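Local coordinates for protein aldo-keto reductase AKR2E4 (Bombyx mori, PDB 3WCZ) that reduces 3-dehydroecdysone and, more weakly, other carbonyl compounds with NADPH as cosubstrate, and may take part in the control of molting, at residues Tyr42-Glu46 and Ala47-His51; Glu61-Val64 and Gly65-Ile68. All blocks are in the same frame, centred on the assembly; numbering follows the deposited sequence.

Contact 1 (Tyr42-Glu46 and Ala47-His51); sequences YWAIE and AGYRH
Tyr49 folds back on Ala44 at the C-terminal end of helix 35-46. Its CB sits 3.3 Å from Ala44 O. Tyr49 CG lies 3.6 Å from Ala44 CB, and Tyr49 CD1 lies 3.2 Å from Ala44 O. CD2 and CE1 meet the methyl less closely. Ala44 CB lies over one face of the Tyr49 ring, offset toward the rim, 3.8 Å from its centroid, a CH-pi contact. With CG beside the backbone N (chi1 -72°), the ring is turned onto this methyl. Tyr49 OH hydrogen-bonds the backbone O of Ile266, itself an NADP-binding residue, in helix 263-270. Tyr49 N donates to Ala44 O at 2.9 Å.

Ile45 O is gripped by three donors. Gly48 N lies 3.0 Å from Ile45 O, above the carbonyl plane. Arg50 NH1 lies 3.0 Å from Ile45 O, in that plane and on a lone pair. A water donates the third bond and also accepts from Arg50 NH2. Arg50 NH1 also donates to Tyr49 O at 2.8 Å. Both oxygens lie close to the guanidinium plane, which fixes its rotation. Gly48 has a positive phi (107°) in a Schellman motif, which ends this helix and leads into strand 51-53 of the TIM barrel.

Contact 2 (Glu61-Val64 and Gly65-Ile68); sequences EEQV and GQGI
The first two turns of helix 61-73, the helix of the beta-alpha-beta unit between strands 51-53 and 83-88, bring Val64 against Ile68 and Gln63 alongside Gln66. Four i to i+4 backbone bonds run through them, from Gly65 N to Glu61 O at 2.8 Å up to Ile68 N to Val64 O at 3.0 Å.

Val64 reaches Ile68 with CG1, which lies 3.9 Å from Ile68 CD1. This branch is anti to the backbone N (chi1 173°) and so leads along the helix toward the next turn. Ile68 CG1 also rests 3.3 Å from Val64 O. Both side chains continue onto helix 35-46, touching Val37 and Val41.

At the partly exposed edge of the helix, Gln63 and Gln66 lie side by side and point the same way, with their amide planes 84° apart. A water joins them: it accepts from Gln63 NE2 at 3.3 Å and donates to Gln66 OE1 at 2.7 Å. Gln66 CG packs 3.2 Å from Glu62 O. Gln66 NE2 stays 3.7 Å from Glu62 OE2, a loose polar approach across the turn.

The Val64 and Ile68 side chains thus meet by apolar contact alone, whereas the Gln63 and Gln66 amides depend on solvent for their link.

Overall arrangement
Contact 1 comes first along the chain, and contact 2 follows it after strand 51-53. Their centres lie about 13 Å apart, on the same side of the chain's centre. Contact 1 ends helix 35-46, whereas contact 2 opens helix 61-73. These two helices are neighbours on the outside of the barrel. The two contacts touch where Tyr42 CD1 lies 4.0 Å from Gly67 O, and Ile45 packs on Ala71 nearby. Each contact borders cofactor-binding residues: Tyr49 touches Asn269, and Val64 touches Thr23. The two helices, from consecutive beta-alpha units of the aldo-keto reductase barrel, pack side by side on the parallel sheet, and both contacts lie near the NADP site.

Contact 1 (Tyr42-Glu46 and Ala47-His51)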
# COMPACT_ATOMS: atom_id res chain seq x y z
N TYR A 42 10.55 0.59 13.39
CA TYR A 42 11.59 1.41 13.99
C TYR A 42 12.77 1.64 13.05
O TYR A 42 13.21 2.76 12.83
CB TYR A 42 12.07 0.78 15.30
CG TYR A 42 13.00 1.69 16.06
CD1 TYR A 42 12.50 2.59 16.98
CD2 TYR A 42 14.37 1.68 15.80
CE1 TYR A 42 13.34 3.46 17.66
CE2 TYR A 42 15.21 2.54 16.47
CZ TYR A 42 14.69 3.41 17.41
OH TYR A 42 15.51 4.28 18.10
N TRP A 43 13.29 0.56 12.47
CA TRP A 43 14.41 0.68 11.55
C TRP A 43 14.07 1.56 10.34
O TRP A 43 14.91 2.32 9.84
CB TRP A 43 14.82 -0.70 11.06
CG TRP A 43 15.73 -1.44 11.97
CD1 TRP A 43 16.58 -0.91 12.90
CD2 TRP A 43 15.94 -2.87 11.99
NE1 TRP A 43 17.31 -1.92 13.50
CE2 TRP A 43 16.93 -3.12 12.97
CE3 TRP A 43 15.37 -3.94 11.30
CZ2 TRP A 43 17.37 -4.41 13.26
CZ3 TRP A 43 15.82 -5.23 11.59
CH2 TRP A 43 16.80 -5.45 12.56
N ALA A 44 12.85 1.42 9.82
CA ALA A 44 12.43 2.21 8.67
C ALA A 44 12.45 3.68 9.02
O ALA A 44 13.01 4.49 8.29
CB ALA A 44 11.05 1.78 8.20
N ILE A 45 11.84 4.05 10.14
CA ILE A 45 11.86 5.45 10.54
C ILE A 45 13.29 5.95 10.75
O ILE A 45 13.63 7.04 10.32
CB ILE A 45 10.98 5.66 11.79
CG1 ILE A 45 9.51 5.33 11.46
CG2 ILE A 45 11.13 7.08 12.34
CD1 ILE A 45 8.60 5.25 12.67
N GLU A 46 14.13 5.13 11.35
CA GLU A 46 15.51 5.48 11.58
C GLU A 46 16.22 5.72 10.24
O GLU A 46 17.08 6.62 10.13
CB GLU A 46 16.20 4.37 12.38
CG GLU A 46 17.66 4.67 12.68
CD GLU A 46 18.47 3.49 13.21
OE1 GLU A 46 18.09 2.33 12.97
OE2 GLU A 46 19.52 3.76 13.85
N ALA A 47 15.88 4.94 9.23
CA ALA A 47 16.46 5.05 7.88
C ALA A 47 15.84 6.15 7.04
O ALA A 47 16.23 6.34 5.88
CB ALA A 47 16.35 3.72 7.15
N GLY A 48 14.89 6.89 7.60
CA GLY A 48 14.27 8.00 6.88
C GLY A 48 12.86 7.83 6.37
O GLY A 48 12.28 8.78 5.86
N TYR A 49 12.28 6.64 6.54
CA TYR A 49 10.88 6.47 6.17
C TYR A 49 10.01 7.33 7.07
O TYR A 49 10.27 7.47 8.28
CB TYR A 49 10.40 5.03 6.36
CG TYR A 49 10.89 4.00 5.40
CD1 TYR A 49 12.24 3.65 5.34
CD2 TYR A 49 10.00 3.28 4.62
CE1 TYR A 49 12.68 2.64 4.50
CE2 TYR A 49 10.43 2.25 3.79
CZ TYR A 49 11.77 1.94 3.73
OH TYR A 49 12.18 0.92 2.93
N ARG A 50 8.95 7.86 6.48
CA ARG A 50 7.95 8.63 7.20
C ARG A 50 6.56 8.14 6.85
O ARG A 50 5.58 8.83 7.15
CB ARG A 50 8.07 10.11 6.86
CG ARG A 50 9.41 10.75 7.30
CD ARG A 50 9.58 10.72 8.81
NE ARG A 50 10.82 11.36 9.26
CZ ARG A 50 11.93 10.69 9.58
NH1 ARG A 50 11.99 9.38 9.45
NH2 ARG A 50 13.00 11.37 10.02
N HIS A 51 6.42 7.02 6.17
CA HIS A 51 5.12 6.48 5.80
C HIS A 51 5.12 4.98 6.07
O HIS A 51 6.01 4.27 5.61
CB HIS A 51 4.84 6.79 4.31
CG HIS A 51 3.50 6.37 3.78
ND1 HIS A 51 3.13 6.63 2.47
CD2 HIS A 51 2.44 5.72 4.32
CE1 HIS A 51 1.92 6.15 2.24
NE2 HIS A 51 1.47 5.60 3.35
O HOH W 1 15.53 9.58 10.24

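Contact 2 (Glu61-Val64 and Gly65-Ile68)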
# COMPACT_ATOMS: atom_id res chain seq x y z
N GLU A 61 -1.22 -4.15 13.97
CA GLU A 61 -1.27 -2.74 14.32
C GLU A 61 -0.61 -2.47 15.66
O GLU A 61 -0.02 -1.40 15.87
CB GLU A 61 -2.71 -2.19 14.27
CG GLU A 61 -3.24 -1.98 12.85
CD GLU A 61 -4.74 -1.80 12.79
OE1 GLU A 61 -5.43 -2.49 13.56
OE2 GLU A 61 -5.19 -0.98 11.97
N GLU A 62 -0.72 -3.43 16.58
CA GLU A 62 -0.09 -3.24 17.88
C GLU A 62 1.42 -3.11 17.73
O GLU A 62 2.04 -2.22 18.35
CB GLU A 62 -0.45 -4.43 18.79
CG GLU A 62 0.32 -4.49 20.11
CD GLU A 62 -0.11 -5.69 20.97
OE1 GLU A 62 -1.02 -6.44 20.56
OE2 GLU A 62 0.46 -5.86 22.07
N GLN A 63 2.03 -3.96 16.91
CA GLN A 63 3.47 -3.92 16.67
C GLN A 63 3.87 -2.62 15.96
O GLN A 63 4.88 -1.99 16.28
CB GLN A 63 3.92 -5.10 15.83
CG GLN A 63 4.03 -6.41 16.59
CD GLN A 63 2.71 -6.90 17.13
OE1 GLN A 63 1.68 -6.85 16.46
NE2 GLN A 63 2.72 -7.38 18.37
N VAL A 64 3.08 -2.21 14.97
CA VAL A 64 3.32 -0.94 14.30
C VAL A 64 3.27 0.20 15.31
O VAL A 64 4.13 1.08 15.30
CB VAL A 64 2.31 -0.73 13.16
CG1 VAL A 64 2.46 0.65 12.59
CG2 VAL A 64 2.49 -1.78 12.08
N GLY A 65 2.28 0.18 16.19
CA GLY A 65 2.18 1.18 17.22
C GLY A 65 3.34 1.17 18.18
O GLY A 65 3.79 2.22 18.61
N GLN A 66 3.83 -0.01 18.52
CA GLN A 66 5.01 -0.14 19.39
C GLN A 66 6.23 0.50 18.72
O GLN A 66 6.98 1.21 19.39
CB GLN A 66 5.29 -1.62 19.74
CG GLN A 66 4.28 -2.23 20.68
CD GLN A 66 4.41 -3.76 20.74
OE1 GLN A 66 4.98 -4.40 19.86
NE2 GLN A 66 3.88 -4.35 21.81
N GLY A 67 6.44 0.23 17.44
CA GLY A 67 7.57 0.77 16.71
C GLY A 67 7.50 2.27 16.59
O GLY A 67 8.50 2.97 16.80
N ILE A 68 6.32 2.80 16.28
CA ILE A 68 6.10 4.24 16.21
C ILE A 68 6.38 4.88 17.57
O ILE A 68 7.06 5.90 17.65
CB ILE A 68 4.68 4.58 15.77
CG1 ILE A 68 4.51 4.20 14.29
CG2 ILE A 68 4.34 6.03 16.03
CD1 ILE A 68 3.11 4.27 13.79
O HOH W 2 5.77 -6.98 19.42